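Side-chain contacts in Pbp related beta-lactamase (Pyrococcus abyssi, PDB 2QMI), which forms an octameric, self-compartmentalizing peptidase of the penicillin-binding protein and beta-lactamase family, probably using a catalytic serine: residues L80-V84 with E85-N89; E406-E410 with D411-C415. All blocks are in the same frame, centred on the assembly; numbering follows the deposited sequence.

Interaction 1. Residues L80-V84 with E85-N89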
loop_
_atom_site.group_PDB
_atom_site.type_symbol
_atom_site.label_atom_id
_atom_site.label_comp_id
_atom_site.label_asym_id
_atom_site.label_seq_id
_atom_site.Cartn_x
_atom_site.Cartn_y
_atom_site.Cartn_z
ATOM N N LEU A 80 4.332 -55.294 -29.738
ATOM C CA LEU A 80 4.737 -53.896 -29.650
ATOM C C LEU A 80 4.201 -53.080 -30.826
ATOM O O LEU A 80 4.125 -51.859 -30.752
ATOM C CB LEU A 80 6.262 -53.780 -29.624
ATOM C CG LEU A 80 7.012 -54.377 -28.434
ATOM C CD1 LEU A 80 8.512 -54.202 -28.645
ATOM C CD2 LEU A 80 6.566 -53.693 -27.132
ATOM N N ASP A 81 3.834 -53.758 -31.907
ATOM C CA ASP A 81 3.315 -53.083 -33.091
ATOM C C ASP A 81 1.785 -52.982 -33.126
ATOM O O ASP A 81 1.229 -52.436 -34.077
ATOM C CB ASP A 81 3.807 -53.791 -34.359
ATOM C CG ASP A 81 5.308 -53.670 -34.550
ATOM O OD1 ASP A 81 5.778 -52.556 -34.875
ATOM O OD2 ASP A 81 6.024 -54.685 -34.367
ATOM N N ASP A 82 1.111 -53.505 -32.103
ATOM C CA ASP A 82 -0.355 -53.458 -32.047
ATOM C C ASP A 82 -0.933 -52.069 -31.780
ATOM O O ASP A 82 -0.411 -51.311 -30.960
ATOM C CB ASP A 82 -0.896 -54.393 -30.958
ATOM C CG ASP A 82 -0.777 -55.851 -31.321
ATOM O OD1 ASP A 82 -0.960 -56.191 -32.510
ATOM O OD2 ASP A 82 -0.522 -56.661 -30.406
ATOM N N PRO A 83 -2.041 -51.727 -32.457
ATOM C CA PRO A 83 -2.698 -50.426 -32.287
ATOM C C PRO A 83 -3.285 -50.301 -30.878
ATOM O O PRO A 83 -3.843 -51.258 -30.346
ATOM C CB PRO A 83 -3.790 -50.446 -33.352
ATOM C CG PRO A 83 -3.232 -51.395 -34.403
ATOM C CD PRO A 83 -2.670 -52.490 -33.546
ATOM N N VAL A 84 -3.162 -49.120 -30.284
ATOM C CA VAL A 84 -3.684 -48.884 -28.943
ATOM C C VAL A 84 -5.196 -49.115 -28.881
ATOM O O VAL A 84 -5.751 -49.335 -27.798
ATOM C CB VAL A 84 -3.375 -47.445 -28.478
ATOM C CG1 VAL A 84 -3.897 -47.223 -27.064
ATOM C CG2 VAL A 84 -1.873 -47.192 -28.555
ATOM N N GLU A 85 -5.853 -49.059 -30.041
ATOM C CA GLU A 85 -7.301 -49.273 -30.125
ATOM C C GLU A 85 -7.669 -50.735 -29.829
ATOM O O GLU A 85 -8.820 -51.047 -29.522
ATOM C CB GLU A 85 -7.834 -48.882 -31.517
ATOM C CG GLU A 85 -7.557 -47.437 -31.929
ATOM C CD GLU A 85 -8.267 -47.041 -33.223
ATOM O OE1 GLU A 85 -8.423 -47.917 -34.116
ATOM O OE2 GLU A 85 -8.656 -45.852 -33.351
ATOM N N LYS A 86 -6.698 -51.635 -29.921
ATOM C CA LYS A 86 -6.974 -53.040 -29.632
ATOM C C LYS A 86 -7.204 -53.279 -28.138
ATOM O O LYS A 86 -7.800 -54.283 -27.752
ATOM C CB LYS A 86 -5.818 -53.921 -30.107
ATOM C CG LYS A 86 -5.753 -55.262 -29.385
ATOM C CD LYS A 86 -4.674 -56.184 -29.941
ATOM C CE LYS A 86 -5.128 -56.832 -31.236
ATOM N NZ LYS A 86 -4.255 -57.987 -31.582
ATOM N N PHE A 87 -6.744 -52.352 -27.304
ATOM C CA PHE A 87 -6.866 -52.498 -25.849
ATOM C C PHE A 87 -7.622 -51.365 -25.161
ATOM O O PHE A 87 -8.108 -51.530 -24.037
ATOM C CB PHE A 87 -5.470 -52.579 -25.231
ATOM C CG PHE A 87 -4.537 -53.500 -25.957
ATOM C CD1 PHE A 87 -4.573 -54.870 -25.731
ATOM C CD2 PHE A 87 -3.639 -52.998 -26.892
ATOM C CE1 PHE A 87 -3.728 -55.731 -26.423
ATOM C CE2 PHE A 87 -2.787 -53.854 -27.597
ATOM C CZ PHE A 87 -2.834 -55.223 -27.360
ATOM N N VAL A 88 -7.709 -50.212 -25.818
ATOM C CA VAL A 88 -8.378 -49.067 -25.218
ATOM C C VAL A 88 -9.451 -48.498 -26.123
ATOM O O VAL A 88 -9.230 -48.303 -27.319
ATOM C CB VAL A 88 -7.355 -47.948 -24.874
ATOM C CG1 VAL A 88 -8.043 -46.814 -24.121
ATOM C CG2 VAL A 88 -6.206 -48.528 -24.047
ATOM N N ASN A 89 -10.621 -48.240 -25.548
ATOM C CA ASN A 89 -11.727 -47.675 -26.310
ATOM C C ASN A 89 -11.537 -46.170 -26.423
ATOM O O ASN A 89 -12.177 -45.389 -25.722
ATOM C CB ASN A 89 -13.073 -47.990 -25.640
ATOM C CG ASN A 89 -14.244 -47.333 -26.354
ATOM O OD1 ASN A 89 -14.200 -47.102 -27.567
ATOM N ND2 ASN A 89 -15.301 -47.036 -25.608
#
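Asp82 and Phe87 meet at about a right angle: CB of Asp82 comes in near the plane of the ring, 3.9 Å from Phe87 CE2 at its edge, with the carboxylate and ring planes 56° apart. One face of the same ring carries Lys86, whose CG lies over the centre, 3.5 Å above the ring plane. From there the lysine chain, bent at chi3 (-78°), runs back to Asp82; the ion pair is long, Lys86 NZ to Asp82 OD1 3.9 Å, and the firmer hold on this carboxylate is the N-H of Ser79, bound to OD2. The backbone bends in consecutive turns at Pro83-Val88. Pro83 O accepts Lys86 N at 2.9 Å, three residues on, while Val84 O takes two donors, Val88 N at 2.9 Å, nearly in line with the carbonyl, and Phe87 N at 3.2 Å, well above its plane. Val84 and Val88 lie side by side and point the same way, CG1 of Val84 4.0 Å from CG2 of Val88. The turn belongs to the loop joining helices 61-74 and 101-105: Val84 packs on Leu104 of helix 101-105, while Phe87 and Val88 lean on helix 162-176 through Ile171, Val175 and Lys170.

Interaction 2. Residues E406-E410 with D411-C415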
loop_
_atom_site.group_PDB
_atom_site.type_symbol
_atom_site.label_atom_id
_atom_site.label_comp_id
_atom_site.label_asym_id
_atom_site.label_seq_id
_atom_site.Cartn_x
_atom_site.Cartn_y
_atom_site.Cartn_z
ATOM N N GLU A 406 27.729 -17.308 -25.947
ATOM C CA GLU A 406 28.153 -17.999 -27.158
ATOM C C GLU A 406 29.548 -18.540 -26.926
ATOM O O GLU A 406 30.015 -19.403 -27.666
ATOM C CB GLU A 406 28.178 -17.034 -28.347
ATOM C CG GLU A 406 28.705 -17.629 -29.653
ATOM C CD GLU A 406 29.098 -16.553 -30.670
ATOM O OE1 GLU A 406 28.200 -15.838 -31.177
ATOM O OE2 GLU A 406 30.314 -16.411 -30.961
ATOM N N VAL A 407 30.216 -18.019 -25.899
ATOM C CA VAL A 407 31.569 -18.458 -25.571
ATOM C C VAL A 407 31.846 -18.325 -24.072
ATOM O O VAL A 407 31.802 -17.220 -23.516
ATOM C CB VAL A 407 32.634 -17.637 -26.355
ATOM C CG1 VAL A 407 34.041 -18.134 -26.009
ATOM C CG2 VAL A 407 32.398 -17.765 -27.858
ATOM N N LEU A 408 32.123 -19.455 -23.417
ATOM C CA LEU A 408 32.422 -19.446 -21.986
ATOM C C LEU A 408 33.792 -20.002 -21.649
ATOM O O LEU A 408 34.161 -21.094 -22.076
ATOM C CB LEU A 408 31.390 -20.241 -21.195
ATOM C CG LEU A 408 30.042 -19.589 -20.926
ATOM C CD1 LEU A 408 29.235 -19.556 -22.210
ATOM C CD2 LEU A 408 29.310 -20.380 -19.861
ATOM N N GLU A 409 34.533 -19.241 -20.862
ATOM C CA GLU A 409 35.858 -19.628 -20.421
ATOM C C GLU A 409 35.969 -19.055 -19.020
ATOM O O GLU A 409 35.147 -18.228 -18.626
ATOM C CB GLU A 409 36.924 -19.042 -21.361
ATOM C CG GLU A 409 36.785 -19.562 -22.803
ATOM C CD GLU A 409 37.804 -18.975 -23.774
ATOM O OE1 GLU A 409 37.916 -17.732 -23.852
ATOM O OE2 GLU A 409 38.486 -19.762 -24.478
ATOM N N GLU A 410 36.971 -19.506 -18.273
ATOM C CA GLU A 410 37.197 -19.066 -16.896
ATOM C C GLU A 410 37.341 -17.565 -16.686
ATOM O O GLU A 410 36.900 -17.027 -15.674
ATOM C CB GLU A 410 38.463 -19.736 -16.340
ATOM C CG GLU A 410 38.309 -21.198 -15.973
ATOM C CD GLU A 410 37.399 -21.404 -14.784
ATOM O OE1 GLU A 410 37.552 -20.661 -13.782
ATOM O OE2 GLU A 410 36.538 -22.316 -14.839
ATOM N N ASP A 411 37.982 -16.898 -17.636
ATOM C CA ASP A 411 38.253 -15.464 -17.544
ATOM C C ASP A 411 37.544 -14.664 -18.620
ATOM O O ASP A 411 37.726 -13.445 -18.705
ATOM C CB ASP A 411 39.746 -15.252 -17.721
ATOM C CG ASP A 411 40.249 -15.883 -19.007
ATOM O OD1 ASP A 411 39.954 -17.082 -19.209
ATOM O OD2 ASP A 411 40.912 -15.200 -19.824
ATOM N N PHE A 412 36.742 -15.336 -19.441
ATOM C CA PHE A 412 36.078 -14.654 -20.545
ATOM C C PHE A 412 34.729 -15.252 -20.932
ATOM O O PHE A 412 34.615 -16.464 -21.132
ATOM C CB PHE A 412 37.015 -14.693 -21.758
ATOM C CG PHE A 412 36.504 -13.956 -22.958
ATOM C CD1 PHE A 412 36.347 -12.571 -22.928
ATOM C CD2 PHE A 412 36.194 -14.642 -24.124
ATOM C CE1 PHE A 412 35.887 -11.878 -24.052
ATOM C CE2 PHE A 412 35.735 -13.962 -25.255
ATOM C CZ PHE A 412 35.580 -12.576 -25.220
ATOM N N ILE A 413 33.716 -14.397 -21.047
ATOM C CA ILE A 413 32.382 -14.820 -21.456
ATOM C C ILE A 413 31.902 -13.884 -22.568
ATOM O O ILE A 413 31.814 -12.675 -22.366
ATOM C CB ILE A 413 31.358 -14.752 -20.294
ATOM C CG1 ILE A 413 31.775 -15.703 -19.170
ATOM C CG2 ILE A 413 29.958 -15.120 -20.803
ATOM C CD1 ILE A 413 30.921 -15.584 -17.934
ATOM N N LYS A 414 31.612 -14.439 -23.743
ATOM C CA LYS A 414 31.127 -13.629 -24.853
ATOM C C LYS A 414 29.646 -13.942 -25.045
ATOM O O LYS A 414 29.270 -15.102 -25.199
ATOM C CB LYS A 414 31.907 -13.947 -26.129
ATOM C CG LYS A 414 31.514 -13.097 -27.321
ATOM C CD LYS A 414 32.471 -13.287 -28.493
ATOM C CE LYS A 414 32.163 -12.314 -29.622
ATOM N NZ LYS A 414 33.123 -12.437 -30.759
ATOM N N CYS A 415 28.807 -12.913 -25.010
ATOM C CA CYS A 415 27.371 -13.094 -25.177
ATOM C C CYS A 415 26.885 -12.272 -26.351
ATOM O O CYS A 415 27.626 -11.452 -26.897
ATOM C CB CYS A 415 26.610 -12.637 -23.932
ATOM S SG CYS A 415 27.130 -13.412 -22.416
#
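A beta hairpin of the C-terminal eight-stranded antiparallel barrel, in the Pab87 octamerisation domain, brings Glu406-Glu410 back against Asp411-Cys415, with a classic beta bulge a few residues from its turn. There Glu406 and Val407 both face Lys414, whose carbonyl O is gripped twice: by Glu406 N at 2.8 Å, almost straight (170° at the hydrogen), and by Val407 N at 3.1 Å, in the carbonyl plane on a lone pair. The return bond, Lys414 N to Val407 O, makes Val407 and Lys414 an antiparallel hydrogen-bonded pair. Their side chains share one face of the sheet and touch at the root, CB to CB 3.8 Å; the extended lysine then leads away and makes a cation-pi contact with Tyr425 on strand 422-431. Leu408 and Ile413, a non-hydrogen-bonded pair, occupy the other face, where Ile413 is buried against Ile362 and Leu363 of helix 355-364. Toward the turn, Glu409 N bonds to Phe412 O at 2.8 Å, while the reverse bond, Phe412 N to Glu409 O, is weak. The carboxylate of Glu410 leads away from Asp411-Cys415 to a salt bridge with Arg361 of that helix. The Glu409 and Phe412 side chains are set obliquely, carboxylate and ring planes 64° apart. A chi1 of -177° sends the Phe412 ring away from its own backbone N, and of the Glu409 side chain OE1 alone reaches it, arriving near the ring plane, at the edge, 3.5 Å from Phe412 CD2.

Overall arrangement
Interaction 1 and interaction 2 lie on opposite sides of the chain's centre, in the beta-lactamase and octamerisation regions respectively; their centres are 51 Å apart and their nearest atoms about 41 Å, so neither touches the other. Both are local: a turn within a loop at 80-89, and the end of a barrel hairpin at 406-415. Neither segment pair is touched by another subunit of the octamer. A bound lutetium ion, probably from a lutetium complex added for the crystal work, lies about 12 Å from the Asp82 side chain. Leu80 packs on helix 61-74; Ser59, just before that helix, and Lys62, in its first turn, form an SxxK pattern consistent with the catalytic serine and lysine of this family.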